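Local coordinates for thioredoxin-like fold domain-containing protein (Enterococcus faecalis, PDB 1Z6M) that is of unknown function but has a thioredoxin-like fold and a CxxC pattern, consistent with a role in thiol-disulfide chemistry, at residues T12-E17 against I32-V37; P28-E33 against K61-I66. One frame throughout, in Å; residues are numbered along the deposited sequence.

Contact 1 (T12-E17 against I32-V37); sequences TKVNTE and IEFINV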
loop_
_atom_site.group_PDB
_atom_site.type_symbol
_atom_site.label_atom_id
_atom_site.label_comp_id
_atom_site.label_asym_id
_atom_site.label_seq_id
_atom_site.Cartn_x
_atom_site.Cartn_y
_atom_site.Cartn_z
ATOM N N THR A 12 -7.066 -4.441 15.785
ATOM C CA THR A 12 -8.147 -3.546 16.204
ATOM C C THR A 12 -7.747 -2.068 16.119
ATOM O O THR A 12 -8.604 -1.191 16.203
ATOM C CB THR A 12 -8.668 -3.825 17.644
ATOM O OG1 THR A 12 -7.686 -3.419 18.606
ATOM C CG2 THR A 12 -9.035 -5.288 17.819
ATOM N N LYS A 13 -6.456 -1.794 15.936
ATOM C CA LYS A 13 -5.941 -0.423 15.989
ATOM C C LYS A 13 -5.769 0.200 14.612
ATOM O O LYS A 13 -5.348 1.348 14.491
ATOM C CB LYS A 13 -4.616 -0.339 16.761
ATOM C CG LYS A 13 -4.664 -0.874 18.167
ATOM C CD LYS A 13 -5.544 -0.045 19.070
ATOM C CE LYS A 13 -5.584 -0.618 20.494
ATOM N NZ LYS A 13 -4.333 -0.371 21.269
ATOM N N VAL A 14 -6.080 -0.558 13.574
ATOM C CA VAL A 14 -6.083 -0.004 12.225
ATOM C C VAL A 14 -7.476 0.532 11.919
ATOM O O VAL A 14 -8.448 0.173 12.598
ATOM C CB VAL A 14 -5.613 -1.039 11.166
ATOM C CG1 VAL A 14 -4.186 -1.508 11.479
ATOM C CG2 VAL A 14 -6.560 -2.233 11.082
ATOM N N ASN A 15 -7.581 1.388 10.910
ATOM C CA ASN A 15 -8.872 1.934 10.522
ATOM C C ASN A 15 -9.040 1.917 9.010
ATOM O O ASN A 15 -8.074 1.723 8.263
ATOM C CB ASN A 15 -9.057 3.350 11.094
ATOM C CG ASN A 15 -8.064 4.350 10.505
ATOM O OD1 ASN A 15 -8.122 4.676 9.316
ATOM N ND2 ASN A 15 -7.135 4.823 11.334
ATOM N N THR A 16 -10.274 2.122 8.570
ATOM C CA THR A 16 -10.599 2.153 7.152
ATOM C C THR A 16 -10.795 3.581 6.652
ATOM O O THR A 16 -11.418 3.795 5.612
ATOM C CB THR A 16 -11.862 1.329 6.866
ATOM O OG1 THR A 16 -12.959 1.878 7.607
ATOM C CG2 THR A 16 -11.642 -0.112 7.291
ATOM N N GLU A 17 -10.236 4.550 7.374
ATOM C CA GLU A 17 -10.395 5.963 7.031
ATOM C C GLU A 17 -9.189 6.559 6.315
ATOM O O GLU A 17 -9.336 7.156 5.247
ATOM C CB GLU A 17 -10.712 6.773 8.288
ATOM C CG GLU A 17 -12.060 6.453 8.895
ATOM C CD GLU A 17 -13.225 6.825 7.993
ATOM O OE1 GLU A 17 -13.197 7.927 7.396
ATOM O OE2 GLU A 17 -14.176 6.013 7.890
ATOM N N ILE A 32 -7.161 -3.683 4.278
ATOM C CA ILE A 32 -6.203 -2.649 4.671
ATOM C C ILE A 32 -4.801 -3.082 4.266
ATOM O O ILE A 32 -4.372 -4.184 4.597
ATOM C CB ILE A 32 -6.303 -2.384 6.193
ATOM C CG1 ILE A 32 -7.641 -1.688 6.522
ATOM C CG2 ILE A 32 -5.130 -1.538 6.686
ATOM C CD1 ILE A 32 -8.063 -1.798 7.972
ATOM N N GLU A 33 -4.094 -2.220 3.540
ATOM C CA GLU A 33 -2.793 -2.582 2.977
ATOM C C GLU A 33 -1.750 -1.553 3.358
ATOM O O GLU A 33 -1.758 -0.430 2.834
ATOM C CB GLU A 33 -2.871 -2.678 1.440
ATOM C CG GLU A 33 -4.011 -3.560 0.978
ATOM C CD GLU A 33 -4.222 -3.610 -0.518
ATOM O OE1 GLU A 33 -3.247 -3.582 -1.315
ATOM O OE2 GLU A 33 -5.400 -3.722 -0.894
ATOM N N PHE A 34 -0.835 -1.933 4.244
ATOM C CA PHE A 34 0.322 -1.096 4.565
ATOM C C PHE A 34 1.443 -1.484 3.616
ATOM O O PHE A 34 1.917 -2.623 3.630
ATOM C CB PHE A 34 0.778 -1.313 6.016
ATOM C CG PHE A 34 -0.136 -0.711 7.046
ATOM C CD1 PHE A 34 -1.267 -1.403 7.491
ATOM C CD2 PHE A 34 0.122 0.557 7.570
ATOM C CE1 PHE A 34 -2.108 -0.853 8.458
ATOM C CE2 PHE A 34 -0.713 1.114 8.519
ATOM C CZ PHE A 34 -1.828 0.418 8.962
ATOM N N ILE A 35 1.847 -0.541 2.775
ATOM C CA ILE A 35 2.844 -0.823 1.758
ATOM C C ILE A 35 3.821 0.345 1.625
ATOM O O ILE A 35 3.539 1.481 2.030
ATOM C CB ILE A 35 2.228 -1.125 0.359
ATOM C CG1 ILE A 35 1.456 0.075 -0.164
ATOM C CG2 ILE A 35 1.360 -2.414 0.369
ATOM C CD1 ILE A 35 1.125 -0.049 -1.654
ATOM N N ASN A 36 4.981 0.054 1.052
ATOM C CA ASN A 36 5.892 1.098 0.608
ATOM C C ASN A 36 6.220 0.768 -0.844
ATOM O O ASN A 36 6.560 -0.372 -1.168
ATOM C CB ASN A 36 7.148 1.138 1.494
ATOM C CG ASN A 36 8.136 2.210 1.065
ATOM O OD1 ASN A 36 8.696 2.139 -0.022
ATOM N ND2 ASN A 36 8.358 3.206 1.928
ATOM N N VAL A 37 6.080 1.745 -1.728
ATOM C CA VAL A 37 6.154 1.466 -3.165
ATOM C C VAL A 37 7.535 1.123 -3.679
ATOM O O VAL A 37 7.665 0.683 -4.816
ATOM C CB VAL A 37 5.528 2.567 -4.065
ATOM C CG1 VAL A 37 4.048 2.702 -3.801
ATOM C CG2 VAL A 37 6.285 3.902 -3.955
#

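Contact 2 (P28-E33 against K61-I66); sequences PVKMIE and KVERII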
loop_
_atom_site.group_PDB
_atom_site.type_symbol
_atom_site.label_atom_id
_atom_site.label_comp_id
_atom_site.label_asym_id
_atom_site.label_seq_id
_atom_site.Cartn_x
_atom_site.Cartn_y
_atom_site.Cartn_z
ATOM N N PRO A 28 -18.637 -4.582 1.823
ATOM C CA PRO A 28 -18.575 -5.241 3.132
ATOM C C PRO A 28 -17.169 -5.636 3.593
ATOM O O PRO A 28 -16.867 -5.566 4.789
ATOM C CB PRO A 28 -19.464 -6.482 2.948
ATOM C CG PRO A 28 -19.523 -6.700 1.467
ATOM C CD PRO A 28 -19.445 -5.350 0.850
ATOM N N VAL A 29 -16.308 -6.027 2.661
ATOM C CA VAL A 29 -14.976 -6.491 3.033
ATOM C C VAL A 29 -13.997 -5.334 2.897
ATOM O O VAL A 29 -13.826 -4.783 1.809
ATOM C CB VAL A 29 -14.532 -7.713 2.200
ATOM C CG1 VAL A 29 -13.110 -8.119 2.562
ATOM C CG2 VAL A 29 -15.502 -8.880 2.408
ATOM N N LYS A 30 -13.374 -4.967 4.016
ATOM C CA LYS A 30 -12.405 -3.874 4.038
ATOM C C LYS A 30 -11.014 -4.464 4.083
ATOM O O LYS A 30 -10.668 -5.176 5.025
ATOM C CB LYS A 30 -12.625 -2.978 5.260
ATOM C CG LYS A 30 -14.050 -2.413 5.413
ATOM C CD LYS A 30 -14.501 -1.618 4.194
ATOM C CE LYS A 30 -15.795 -0.876 4.473
ATOM N NZ LYS A 30 -16.371 -0.327 3.227
HETATM N N MSE A 31 -10.233 -4.188 3.046
HETATM C CA MSE A 31 -8.879 -4.721 2.919
HETATM C C MSE A 31 -7.896 -3.592 3.176
HETATM O O MSE A 31 -7.815 -2.659 2.383
HETATM C CB MSE A 31 -8.681 -5.297 1.514
HETATM C CG MSE A 31 -7.299 -5.898 1.259
HETATM SE SE MSE A 31 -7.145 -6.717 -0.396
HETATM C CE MSE A 31 -8.494 -7.948 -0.280
ATOM N N ILE A 32 -7.161 -3.683 4.278
ATOM C CA ILE A 32 -6.203 -2.649 4.671
ATOM C C ILE A 32 -4.801 -3.082 4.266
ATOM O O ILE A 32 -4.372 -4.184 4.597
ATOM C CB ILE A 32 -6.303 -2.384 6.193
ATOM C CG1 ILE A 32 -7.641 -1.688 6.522
ATOM C CG2 ILE A 32 -5.130 -1.538 6.686
ATOM C CD1 ILE A 32 -8.063 -1.798 7.972
ATOM N N GLU A 33 -4.094 -2.220 3.540
ATOM C CA GLU A 33 -2.793 -2.582 2.977
ATOM C C GLU A 33 -1.750 -1.553 3.358
ATOM O O GLU A 33 -1.758 -0.430 2.834
ATOM C CB GLU A 33 -2.871 -2.678 1.440
ATOM C CG GLU A 33 -4.011 -3.560 0.978
ATOM C CD GLU A 33 -4.222 -3.610 -0.518
ATOM O OE1 GLU A 33 -3.247 -3.582 -1.315
ATOM O OE2 GLU A 33 -5.400 -3.722 -0.894
ATOM N N LYS A 61 -17.635 -6.252 -3.594
ATOM C CA LYS A 61 -17.349 -7.062 -2.413
ATOM C C LYS A 61 -16.288 -6.423 -1.515
ATOM O O LYS A 61 -16.412 -6.457 -0.291
ATOM C CB LYS A 61 -16.928 -8.482 -2.823
ATOM C CG LYS A 61 -16.572 -9.423 -1.683
ATOM C CD LYS A 61 -17.788 -9.961 -0.954
ATOM C CE LYS A 61 -17.366 -11.128 -0.074
ATOM N NZ LYS A 61 -18.480 -11.920 0.494
ATOM N N VAL A 62 -15.262 -5.840 -2.130
ATOM C CA VAL A 62 -14.095 -5.342 -1.411
ATOM C C VAL A 62 -13.875 -3.855 -1.634
ATOM O O VAL A 62 -13.998 -3.361 -2.758
ATOM C CB VAL A 62 -12.822 -6.111 -1.858
ATOM C CG1 VAL A 62 -11.539 -5.416 -1.385
ATOM C CG2 VAL A 62 -12.861 -7.553 -1.378
ATOM N N GLU A 63 -13.560 -3.155 -0.545
ATOM C CA GLU A 63 -12.955 -1.830 -0.615
ATOM C C GLU A 63 -11.527 -1.949 -0.102
ATOM O O GLU A 63 -11.300 -2.491 0.979
ATOM C CB GLU A 63 -13.712 -0.829 0.257
ATOM C CG GLU A 63 -13.163 0.605 0.148
ATOM C CD GLU A 63 -13.769 1.587 1.142
ATOM O OE1 GLU A 63 -14.285 1.164 2.196
ATOM O OE2 GLU A 63 -13.714 2.810 0.869
ATOM N N ARG A 64 -10.570 -1.451 -0.878
ATOM C CA ARG A 64 -9.179 -1.435 -0.438
ATOM C C ARG A 64 -8.879 -0.087 0.166
ATOM O O ARG A 64 -9.302 0.949 -0.366
ATOM C CB ARG A 64 -8.230 -1.671 -1.603
ATOM C CG ARG A 64 -8.468 -2.982 -2.340
ATOM C CD ARG A 64 -7.693 -3.013 -3.646
ATOM N NE ARG A 64 -6.261 -3.148 -3.394
ATOM C CZ ARG A 64 -5.327 -3.161 -4.341
ATOM N NH1 ARG A 64 -5.658 -3.011 -5.618
ATOM N NH2 ARG A 64 -4.051 -3.318 -4.004
ATOM N N ILE A 65 -8.149 -0.112 1.283
ATOM C CA ILE A 65 -7.648 1.114 1.898
ATOM C C ILE A 65 -6.131 0.990 1.947
ATOM O O ILE A 65 -5.564 0.260 2.763
ATOM C CB ILE A 65 -8.248 1.403 3.298
ATOM C CG1 ILE A 65 -9.780 1.378 3.263
ATOM C CG2 ILE A 65 -7.749 2.752 3.802
ATOM C CD1 ILE A 65 -10.394 0.006 3.592
ATOM N N ILE A 66 -5.489 1.696 1.022
ATOM C CA ILE A 66 -4.059 1.567 0.797
ATOM C C ILE A 66 -3.332 2.651 1.583
ATOM O O ILE A 66 -3.548 3.854 1.342
ATOM C CB ILE A 66 -3.727 1.596 -0.711
ATOM C CG1 ILE A 66 -4.408 0.414 -1.424
ATOM C CG2 ILE A 66 -2.210 1.549 -0.934
ATOM C CD1 ILE A 66 -4.424 0.526 -2.945
#

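Contact 1 (T12-E17 against I32-V37)
Val14, Asn15 and Thr16 pass over Ile32 and Phe34 as an irregular loop laid across a strand, the closest pair of CA atoms, those of Thr16 and Ile32, being 7.0 Å apart, and no hydrogen bond joins the two segments. Val14, Asn15 and Thr16 all meet Ile32 CD1. Val14 CG2 presses on it at 3.5 Å, tighter than usual van der Waals contact, while Asn15 O touches the same methyl, also at 3.5 Å. Thr16 CG2 reaches Ile32 CD1 at 4.0 Å, the two side chains crossing at about a right angle. The other branch of Val14 turns to the aromatic ring: CG1, anti to the carbonyl carbon (chi1 -60°), meets Phe34 CE1 at 3.7 Å, at the ring edge and near its plane. Ile32 and Phe34 belong to strand 29-35, a central strand of the thioredoxin-like sheet, and the loop before strand 20-22 covers this face of it together with helix 132-145, whose Glu141 and Ala142 touch Phe34. Asn15 N donates to Glu141 OE2, and Asn15 O, though against Ile32 CD1, accepts from Lys67 NZ. Asn15, its CB directed away from the strand, forms an Asx turn, OD1 taking the backbone N of Glu17 at 2.9 Å with an N-H...O angle of 148°.

Contact 2 (P28-E33 against K61-I66)
Val29-Glu33 and Val62-Ile66 run side by side as parallel strands, their axes 4.7 Å apart and 22° askew, with five backbone hydrogen bonds from Val29 N-Lys61 O to Glu33 N-Ile65 O. They are the two strands of a beta-alpha-beta unit of the thioredoxin-like fold, connected through helix 40-58. On the face carrying Lys30, Ile32, Glu63 and Ile65, a bend at chi2 lays Lys30 CD against Glu63 OE1, and Lys30 NZ forms a salt bridge with that oxygen at 2.8 Å, on the anti side and 32° out of the carboxylate plane. Lys30 NZ also donates to Ser25 O and Ala27 O, so three oxygens grip the ammonium. The opposite face begins apolar: Val62 CG2 lies 4.0 Å from Val29 CB, and Val62 CG1 touches Met31 CB, the latter residue being selenomethionine. Farther along, buried Glu33 and Arg64 form a side-on, two-bond salt bridge, with carboxylate and guanidinium nearly coplanar, 12° apart. Trp45 NE1 of helix 40-58 gives Glu33 OE1 a second donor, and Ile66 CD1 covers one guanidinium face near its rim. Arg64 NE reaches Glu33 OE2 at 2.7 Å, while Arg64 NH2 reaches the syn lone pair of Glu33 OE1 at 2.8 Å.

Contacts 1 and 2 share Ile32 and Glu33 of strand 29-35, and their centres lie about 9 Å apart. Ile32 turns its side chain to the face that the loop 12-17 covers, whereas Glu33 points to the other, where helix 40-58 packs. Thr16 ties the two together: its CG2 lies 3.6 Å from Lys30 CB, and in one of the two conformers of Ile65 its O lies 3.7 Å from Ile65 CG1. Beyond the pairing in contact 2, Ile35 CD1 packs on Ile66 CG2 at 3.8 Å. Ile35 also touches Cys42 of the CxxC pattern, a possible redox site at the start of helix 40-58, and Phe34 of contact 1 lies near that pattern without touching it.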